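Local coordinates for outer membrane protein (Bartonella henselae, PDB 2FI9), which is of unknown function but belongs to the DUF498/DUF598 family, and is possibly associated with the outer membrane, at residues Ile69-Gly75 and Ala119-Phe125. Residues are numbered along the deposited sequence; the frame is centred on the assembly and turned at random.
Sequences IEVLLIG and AVAALLF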
ATOM      1  N   ILE A  69       4.256  10.905  -4.854  1.00 34.39           N
ATOM      2  CA  ILE A  69       3.538  10.355  -3.698  1.00 34.16           C
ATOM      3  C   ILE A  69       3.670  11.312  -2.527  1.00 34.06           C
ATOM      4  O   ILE A  69       4.787  11.593  -2.086  1.00 33.60           O
ATOM      5  CB  ILE A  69       4.093   8.948  -3.304  1.00 33.94           C
ATOM      6  CG1 ILE A  69       3.913   7.970  -4.481  1.00 33.36           C
ATOM      7  CG2 ILE A  69       3.410   8.417  -2.042  1.00 31.92           C
ATOM      8  CD1 ILE A  69       4.720   6.692  -4.359  1.00 34.69           C
ATOM      9  N   GLU A  70       2.537  11.817  -2.029  1.00 34.28           N
ATOM     10  CA  GLU A  70       2.528  12.632  -0.796  1.00 34.51           C
ATOM     11  C   GLU A  70       2.172  11.818   0.434  1.00 34.21           C
ATOM     12  O   GLU A  70       2.627  12.125   1.548  1.00 33.46           O
ATOM     13  CB  GLU A  70       1.531  13.779  -0.888  1.00 35.24           C
ATOM     14  CG  GLU A  70       1.865  14.826  -1.938  1.00 38.98           C
ATOM     15  CD  GLU A  70       1.344  16.200  -1.555  1.00 44.24           C
ATOM     16  OE1 GLU A  70       1.640  16.654  -0.417  1.00 47.97           O
ATOM     17  OE2 GLU A  70       0.642  16.825  -2.388  1.00 47.10           O
ATOM     18  N   VAL A  71       1.345  10.798   0.246  1.00 33.72           N
ATOM     19  CA  VAL A  71       0.871  10.000   1.393  1.00 33.65           C
ATOM     20  C   VAL A  71       0.891   8.501   1.080  1.00 33.37           C
ATOM     21  O   VAL A  71       0.465   8.075  -0.003  1.00 33.77           O
ATOM     22  CB  VAL A  71      -0.534  10.478   1.926  1.00 33.19           C
ATOM     23  CG1 VAL A  71      -1.572  10.475   0.852  1.00 35.75           C
ATOM     24  CG2 VAL A  71      -1.016   9.631   3.128  1.00 34.04           C
ATOM     25  N   LEU A  72       1.455   7.731   2.011  1.00 33.05           N
ATOM     26  CA  LEU A  72       1.458   6.289   1.927  1.00 32.12           C
ATOM     27  C   LEU A  72       0.616   5.664   3.051  1.00 31.77           C
ATOM     28  O   LEU A  72       0.875   5.897   4.254  1.00 31.19           O
ATOM     29  CB  LEU A  72       2.893   5.750   1.983  1.00 31.99           C
ATOM     30  CG  LEU A  72       2.981   4.217   1.986  1.00 31.86           C
ATOM     31  CD1 LEU A  72       2.485   3.604   0.669  1.00 32.14           C
ATOM     32  CD2 LEU A  72       4.398   3.791   2.284  1.00 31.85           C
ATOM     33  N   LEU A  73      -0.382   4.875   2.662  1.00 30.14           N
ATOM     34  CA  LEU A  73      -1.166   4.119   3.630  1.00 30.50           C
ATOM     35  C   LEU A  73      -0.553   2.736   3.689  1.00 30.57           C
ATOM     36  O   LEU A  73      -0.221   2.161   2.649  1.00 31.02           O
ATOM     37  CB  LEU A  73      -2.631   4.035   3.199  1.00 30.77           C
ATOM     38  CG  LEU A  73      -3.256   5.396   2.871  1.00 31.45           C
ATOM     39  CD1 LEU A  73      -4.609   5.232   2.209  1.00 32.70           C
ATOM     40  CD2 LEU A  73      -3.363   6.238   4.146  1.00 31.45           C
ATOM     41  N   ILE A  74      -0.361   2.221   4.902  1.00 30.21           N
ATOM     42  CA  ILE A  74       0.199   0.906   5.081  1.00 30.09           C
ATOM     43  C   ILE A  74      -0.800   0.011   5.801  1.00 29.95           C
ATOM     44  O   ILE A  74      -1.157   0.242   6.976  1.00 29.73           O
ATOM     45  CB  ILE A  74       1.546   0.979   5.837  1.00 30.62           C
ATOM     46  CG1 ILE A  74       2.511   1.874   5.048  1.00 31.17           C
ATOM     47  CG2 ILE A  74       2.137  -0.424   6.013  1.00 31.24           C
ATOM     48  CD1 ILE A  74       3.682   2.388   5.850  1.00 31.38           C
ATOM     49  N   GLY A  75      -1.271  -1.000   5.079  1.00 30.40           N
ATOM     50  CA  GLY A  75      -2.224  -1.970   5.623  1.00 29.78           C
ATOM     51  C   GLY A  75      -1.407  -3.106   6.189  1.00 30.51           C
ATOM     52  O   GLY A  75      -0.746  -3.831   5.425  1.00 30.55           O
ATOM     53  N   ALA A 119      -2.388  12.511  -4.123  1.00 34.10           N
ATOM     54  CA  ALA A 119      -1.188  11.745  -4.469  1.00 33.06           C
ATOM     55  C   ALA A 119      -0.967  10.636  -3.421  1.00 32.24           C
ATOM     56  O   ALA A 119      -0.047  10.706  -2.607  1.00 31.83           O
ATOM     57  CB  ALA A 119       0.050  12.676  -4.583  1.00 32.43           C
ATOM     58  N   VAL A 120      -1.824   9.617  -3.461  1.00 31.31           N
ATOM     59  CA  VAL A 120      -1.847   8.557  -2.453  1.00 31.13           C
ATOM     60  C   VAL A 120      -1.297   7.244  -3.006  1.00 31.14           C
ATOM     61  O   VAL A 120      -1.501   6.901  -4.199  1.00 30.69           O
ATOM     62  CB  VAL A 120      -3.300   8.350  -1.897  1.00 30.89           C
ATOM     63  CG1 VAL A 120      -4.230   7.848  -2.971  1.00 31.79           C
ATOM     64  CG2 VAL A 120      -3.321   7.426  -0.637  1.00 29.94           C
ATOM     65  N   ALA A 121      -0.592   6.529  -2.135  1.00 30.47           N
ATOM     66  CA  ALA A 121      -0.054   5.215  -2.422  1.00 30.78           C
ATOM     67  C   ALA A 121      -0.500   4.306  -1.297  1.00 31.06           C
ATOM     68  O   ALA A 121      -0.820   4.777  -0.209  1.00 31.85           O
ATOM     69  CB  ALA A 121       1.492   5.259  -2.498  1.00 30.65           C
ATOM     70  N   ALA A 122      -0.511   3.003  -1.547  1.00 31.75           N
ATOM     71  CA  ALA A 122      -0.832   2.029  -0.503  1.00 31.31           C
ATOM     72  C   ALA A 122       0.073   0.809  -0.596  1.00 31.56           C
ATOM     73  O   ALA A 122       0.381   0.341  -1.693  1.00 32.12           O
ATOM     74  CB  ALA A 122      -2.290   1.603  -0.617  1.00 31.72           C
ATOM     75  N   LEU A 123       0.505   0.303   0.559  1.00 31.39           N
ATOM     76  CA  LEU A 123       1.165  -0.973   0.645  1.00 31.70           C
ATOM     77  C   LEU A 123       0.218  -1.847   1.427  1.00 31.53           C
ATOM     78  O   LEU A 123      -0.120  -1.520   2.559  1.00 32.10           O
ATOM     79  CB  LEU A 123       2.489  -0.831   1.398  1.00 31.77           C
ATOM     80  CG  LEU A 123       3.269  -2.118   1.680  1.00 33.31           C
ATOM     81  CD1 LEU A 123       3.518  -2.919   0.430  1.00 32.56           C
ATOM     82  CD2 LEU A 123       4.618  -1.805   2.366  1.00 33.85           C
ATOM     83  N   LEU A 124      -0.223  -2.952   0.842  1.00 31.04           N
ATOM     84  CA  LEU A 124      -1.302  -3.712   1.465  1.00 31.55           C
ATOM     85  C   LEU A 124      -0.924  -5.169   1.697  1.00 31.52           C
ATOM     86  O   LEU A 124      -0.780  -5.923   0.736  1.00 31.54           O
ATOM     87  CB  LEU A 124      -2.574  -3.613   0.613  1.00 31.05           C
ATOM     88  CG  LEU A 124      -3.054  -2.200   0.248  1.00 31.08           C
ATOM     89  CD1 LEU A 124      -4.099  -2.209  -0.848  1.00 27.36           C
ATOM     90  CD2 LEU A 124      -3.619  -1.458   1.459  1.00 29.31           C
ATOM     91  N   PHE A 125      -0.777  -5.561   2.965  1.00 30.99           N
ATOM     92  CA  PHE A 125      -0.577  -6.966   3.296  1.00 30.60           C
ATOM     93  C   PHE A 125      -1.881  -7.705   3.119  1.00 30.85           C
ATOM     94  O   PHE A 125      -2.887  -7.332   3.699  1.00 30.51           O
ATOM     95  CB  PHE A 125      -0.094  -7.128   4.720  1.00 31.01           C
ATOM     96  CG  PHE A 125       0.196  -8.555   5.113  1.00 30.85           C
ATOM     97  CD1 PHE A 125       1.320  -9.212   4.621  1.00 29.30           C
ATOM     98  CD2 PHE A 125      -0.633  -9.225   6.012  1.00 31.30           C
ATOM     99  CE1 PHE A 125       1.600 -10.518   4.995  1.00 29.66           C
ATOM    100  CE2 PHE A 125      -0.341 -10.540   6.415  1.00 31.65           C
ATOM    101  CZ  PHE A 125       0.769 -11.184   5.904  1.00 29.15           C
TER
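Two parallel strands, 71-75 and 120-124, adjoin in the middle of a five-stranded mixed sheet, their axes 4.5 Å apart at closest approach and 19° off parallel. At three of the five pairs a small residue faces a large one: Leu72/Ala121, Leu73/Ala122 and Gly75/Leu124. On one face Ala121 leaves a hollow: Ile69 CG2 and Leu72 CD1 each lie 3.7 Å from Ala121 CB, and Leu72 CD1, bent inward, is also 4.5 Å from Leu123 CB. Leu123 and Ile74 continue this face, which Ile40 and Ile38 of strand 36-40 extend and Pro54, Ile59 and Leu83 cover. On the other face Val120 is the bump between two neighbours, its CG2 lying 3.8 Å from both Val71 CG1 and Leu73 CD1. Further along, Gly75 has no side chain, and the end of Leu124 leans over this gap. Helix 103-115 packs on this side, Leu113, Phe110 and Ala106 touching Val120, Ala122 and Leu124; with strands 97-101 and 120-124 it forms a beta-alpha-beta crossover over strand 71-75. The backbones are joined by alternating hydrogen bonds: Ala121 N to Val71 O (2.8 Å), Leu73 N to Ala121 O (2.9 Å), Leu123 N to Leu73 O (2.9 Å), Gly75 N to Leu123 O (2.8 Å) and Phe125 N to Gly75 O (3.0 Å). At the start Ala119 O accepts from both Glu70 N (2.9 Å) and Val71 N (3.2 Å). Contacting side chains are almost wholly aliphatic: main-chain polar groups fix the register while hydrocarbon packs on both faces, helped by helix 103-115 and strand 36-40.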